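Local coordinates for FAD-dependent oxidoreductase (PDB 3M9V), which is a flavin-dependent enzyme of the acyl-CoA dehydrogenase family that takes part in the biosynthesis of the sugar D-kijanose, probably acting on a dTDP-linked sugar, at residues Arg30-Ala42 with Ala87-Ala99. Numbering follows the deposited sequence.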
# COMPACT_ATOMS: atom_id res chain seq x y z
N ARG A 30 -21.97 8.04 -31.75
CA ARG A 30 -21.80 7.23 -32.96
C ARG A 30 -21.09 5.93 -32.60
O ARG A 30 -21.37 4.89 -33.19
CB ARG A 30 -20.97 7.99 -34.00
CG ARG A 30 -21.76 9.10 -34.68
CD ARG A 30 -21.91 8.84 -36.18
NE ARG A 30 -21.26 9.89 -36.97
CZ ARG A 30 -21.81 11.08 -37.22
NH1 ARG A 30 -21.15 11.96 -37.96
NH2 ARG A 30 -23.01 11.40 -36.74
N LEU A 31 -20.17 5.99 -31.65
CA LEU A 31 -19.48 4.79 -31.20
C LEU A 31 -20.43 3.78 -30.59
O LEU A 31 -20.15 2.58 -30.66
CB LEU A 31 -18.37 5.08 -30.18
CG LEU A 31 -17.03 5.53 -30.76
CD1 LEU A 31 -16.16 6.06 -29.63
CD2 LEU A 31 -16.28 4.48 -31.60
N ALA A 32 -21.53 4.24 -29.99
CA ALA A 32 -22.40 3.32 -29.27
C ALA A 32 -22.87 2.18 -30.16
O ALA A 32 -22.90 1.03 -29.71
CB ALA A 32 -23.59 4.05 -28.66
N ALA A 33 -23.20 2.46 -31.42
CA ALA A 33 -23.62 1.41 -32.36
C ALA A 33 -22.65 0.24 -32.48
O ALA A 33 -23.06 -0.89 -32.77
CB ALA A 33 -23.83 1.97 -33.76
N HIS A 34 -21.37 0.53 -32.28
CA HIS A 34 -20.31 -0.46 -32.48
C HIS A 34 -19.99 -1.23 -31.22
O HIS A 34 -19.41 -2.31 -31.29
CB HIS A 34 -19.05 0.24 -33.02
CG HIS A 34 -19.30 0.92 -34.32
ND1 HIS A 34 -19.28 0.24 -35.52
CD2 HIS A 34 -19.67 2.19 -34.62
CE1 HIS A 34 -19.56 1.07 -36.50
NE2 HIS A 34 -19.80 2.26 -35.98
N LEU A 35 -20.33 -0.67 -30.06
CA LEU A 35 -20.01 -1.39 -28.83
C LEU A 35 -20.44 -2.86 -28.79
O LEU A 35 -19.64 -3.72 -28.40
CB LEU A 35 -20.42 -0.61 -27.57
CG LEU A 35 -19.83 0.80 -27.52
CD1 LEU A 35 -20.25 1.57 -26.28
CD2 LEU A 35 -18.32 0.68 -27.56
N PRO A 36 -21.69 -3.16 -29.17
CA PRO A 36 -22.10 -4.57 -29.06
C PRO A 36 -21.25 -5.54 -29.87
O PRO A 36 -20.99 -6.65 -29.41
CB PRO A 36 -23.55 -4.57 -29.59
CG PRO A 36 -24.02 -3.11 -29.44
CD PRO A 36 -22.77 -2.28 -29.65
N ARG A 37 -20.78 -5.20 -31.06
CA ARG A 37 -19.87 -6.12 -31.76
C ARG A 37 -18.51 -6.25 -31.06
O ARG A 37 -17.92 -7.33 -30.93
CB ARG A 37 -19.61 -5.70 -33.21
CG ARG A 37 -18.63 -6.61 -33.97
CD ARG A 37 -18.07 -5.96 -35.25
NE ARG A 37 -19.12 -5.95 -36.27
CZ ARG A 37 -19.40 -6.93 -37.12
NH1 ARG A 37 -20.43 -6.80 -37.94
NH2 ARG A 37 -18.68 -8.05 -37.18
N ILE A 38 -18.01 -5.10 -30.60
CA ILE A 38 -16.73 -5.07 -29.88
C ILE A 38 -16.73 -5.97 -28.65
O ILE A 38 -15.84 -6.80 -28.48
CB ILE A 38 -16.32 -3.62 -29.57
CG1 ILE A 38 -16.05 -2.91 -30.90
CG2 ILE A 38 -15.14 -3.60 -28.59
CD1 ILE A 38 -15.91 -1.38 -30.82
N ARG A 39 -17.78 -5.88 -27.84
CA ARG A 39 -17.88 -6.74 -26.67
C ARG A 39 -18.04 -8.21 -27.05
O ARG A 39 -17.53 -9.12 -26.40
CB ARG A 39 -19.10 -6.32 -25.85
CG ARG A 39 -18.99 -6.64 -24.38
CD ARG A 39 -19.97 -5.80 -23.58
NE ARG A 39 -21.31 -5.87 -24.15
CZ ARG A 39 -21.89 -4.88 -24.82
NH1 ARG A 39 -23.12 -5.04 -25.31
NH2 ARG A 39 -21.25 -3.73 -24.99
N SER A 40 -18.77 -8.45 -28.14
CA SER A 40 -19.17 -9.80 -28.49
C SER A 40 -17.97 -10.61 -28.96
O SER A 40 -17.86 -11.79 -28.65
CB SER A 40 -20.21 -9.78 -29.62
OG SER A 40 -21.46 -9.42 -29.08
N THR A 41 -17.08 -9.98 -29.73
CA THR A 41 -15.98 -10.76 -30.28
C THR A 41 -14.69 -10.72 -29.45
O THR A 41 -13.70 -11.34 -29.83
CB THR A 41 -15.65 -10.38 -31.75
OG1 THR A 41 -15.27 -9.00 -31.77
CG2 THR A 41 -16.89 -10.55 -32.66
N ALA A 42 -14.71 -9.99 -28.33
CA ALA A 42 -13.48 -9.75 -27.56
C ALA A 42 -12.81 -11.04 -27.10
O ALA A 42 -11.59 -11.20 -27.27
CB ALA A 42 -13.70 -8.80 -26.37
N ALA A 87 -14.07 8.89 -25.14
CA ALA A 87 -14.42 7.85 -26.11
C ALA A 87 -13.61 6.55 -25.99
O ALA A 87 -14.16 5.44 -26.08
CB ALA A 87 -14.30 8.46 -27.51
N LEU A 88 -12.29 6.67 -25.77
CA LEU A 88 -11.46 5.47 -25.54
C LEU A 88 -11.91 4.68 -24.32
O LEU A 88 -11.87 3.45 -24.28
CB LEU A 88 -9.98 5.84 -25.40
CG LEU A 88 -9.41 6.50 -26.66
CD1 LEU A 88 -7.94 6.89 -26.51
CD2 LEU A 88 -9.53 5.50 -27.81
N LEU A 89 -12.26 5.39 -23.25
CA LEU A 89 -12.78 4.73 -22.05
C LEU A 89 -14.02 3.89 -22.40
O LEU A 89 -14.11 2.70 -22.04
CB LEU A 89 -13.08 5.87 -21.04
CG LEU A 89 -13.37 5.48 -19.58
CD1 LEU A 89 -13.45 6.76 -18.70
CD2 LEU A 89 -14.71 4.73 -19.48
N ALA A 90 -14.98 4.48 -23.11
CA ALA A 90 -16.18 3.70 -23.47
C ALA A 90 -15.81 2.47 -24.33
O ALA A 90 -16.32 1.36 -24.10
CB ALA A 90 -17.22 4.60 -24.23
N VAL A 91 -14.89 2.64 -25.28
CA VAL A 91 -14.47 1.48 -26.07
C VAL A 91 -13.75 0.43 -25.22
O VAL A 91 -13.99 -0.77 -25.36
CB VAL A 91 -13.64 1.88 -27.33
CG1 VAL A 91 -13.11 0.65 -28.10
CG2 VAL A 91 -14.48 2.73 -28.28
N ALA A 92 -12.87 0.88 -24.33
CA ALA A 92 -12.12 -0.04 -23.48
C ALA A 92 -13.01 -0.86 -22.54
O ALA A 92 -12.66 -2.00 -22.23
CB ALA A 92 -11.03 0.70 -22.72
N ARG A 93 -14.13 -0.31 -22.09
CA ARG A 93 -15.01 -1.13 -21.26
C ARG A 93 -15.51 -2.29 -22.07
O ARG A 93 -15.83 -3.31 -21.49
CB ARG A 93 -16.26 -0.38 -20.79
CG ARG A 93 -15.88 0.70 -19.85
CD ARG A 93 -17.03 1.63 -19.59
NE ARG A 93 -18.13 0.85 -19.05
CZ ARG A 93 -19.10 1.41 -18.35
NH1 ARG A 93 -19.08 2.72 -18.09
NH2 ARG A 93 -20.08 0.65 -17.90
N ALA A 94 -15.59 -2.15 -23.39
CA ALA A 94 -15.90 -3.29 -24.25
C ALA A 94 -14.69 -4.16 -24.63
O ALA A 94 -14.78 -5.40 -24.56
CB ALA A 94 -16.64 -2.80 -25.47
N ASP A 95 -13.56 -3.55 -24.99
CA ASP A 95 -12.38 -4.36 -25.25
C ASP A 95 -11.20 -3.40 -25.29
O ASP A 95 -11.18 -2.42 -26.05
CB ASP A 95 -12.48 -5.06 -26.63
CG ASP A 95 -11.19 -5.82 -26.97
OD1 ASP A 95 -10.46 -5.57 -27.97
OD2 ASP A 95 -10.90 -6.72 -26.16
N ALA A 96 -10.22 -3.67 -24.45
CA ALA A 96 -9.12 -2.73 -24.27
C ALA A 96 -8.17 -2.75 -25.48
O ALA A 96 -7.61 -1.70 -25.81
CB ALA A 96 -8.35 -3.16 -23.03
N SER A 97 -7.96 -3.93 -26.07
CA SER A 97 -7.14 -4.01 -27.29
C SER A 97 -7.71 -3.14 -28.39
O SER A 97 -6.93 -2.45 -29.04
CB SER A 97 -7.04 -5.42 -27.90
OG SER A 97 -6.33 -6.26 -27.01
N THR A 98 -9.03 -3.16 -28.59
CA THR A 98 -9.58 -2.32 -29.65
C THR A 98 -9.36 -0.84 -29.36
O THR A 98 -9.12 -0.02 -30.25
CB THR A 98 -11.11 -2.56 -29.76
OG1 THR A 98 -11.32 -3.93 -30.10
CG2 THR A 98 -11.78 -1.66 -30.77
N ALA A 99 -9.54 -0.47 -28.09
CA ALA A 99 -9.32 0.92 -27.69
C ALA A 99 -7.87 1.33 -27.93
O ALA A 99 -7.62 2.48 -28.30
CB ALA A 99 -9.71 1.13 -26.21
O HOH W 1 -9.68 -9.15 -27.08
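Arg-39 and Ala-94 bring the two backbones closest, CA to CA 4.7 Å, where segments 35-42 and 87-94 run in roughly the same direction, their axes 39° apart and 9.1 Å at closest approach. This is consistent with the small side chain of Ala-94, whose CB meets Ile-38 CG2 at 3.6 Å. That same methyl, which lies anti to the backbone N, also rests on Asp-95 CB, the two side chains crossing at about a right angle, while Ile-38 CD1 reaches Thr-98 CG2. Toward the other end, Leu-31 CD1 fits between Ala-87 CB, 3.7 Å away, and Val-91 CG2, and Leu-35 CD2 lies over the backbone of Ala-90 and Val-91. Asp-95 N-caps helix 96-118: its OD1 takes Thr-98 N from above the carboxylate plane and Thr-98 OG1, at 2.8 Å, on its anti lone pair, a double grip that fixes the carboxylate. OD2 is left facing Ala-42 CB, and a water lies within bonding distance of both OD2 and Ala-42 O. This is helix packing within the N-terminal domain. Helix 53-61 adjoins Ile-38 through Thr-55, and helix 264-283 packs against Leu-89, Ala-96 and Ala-99.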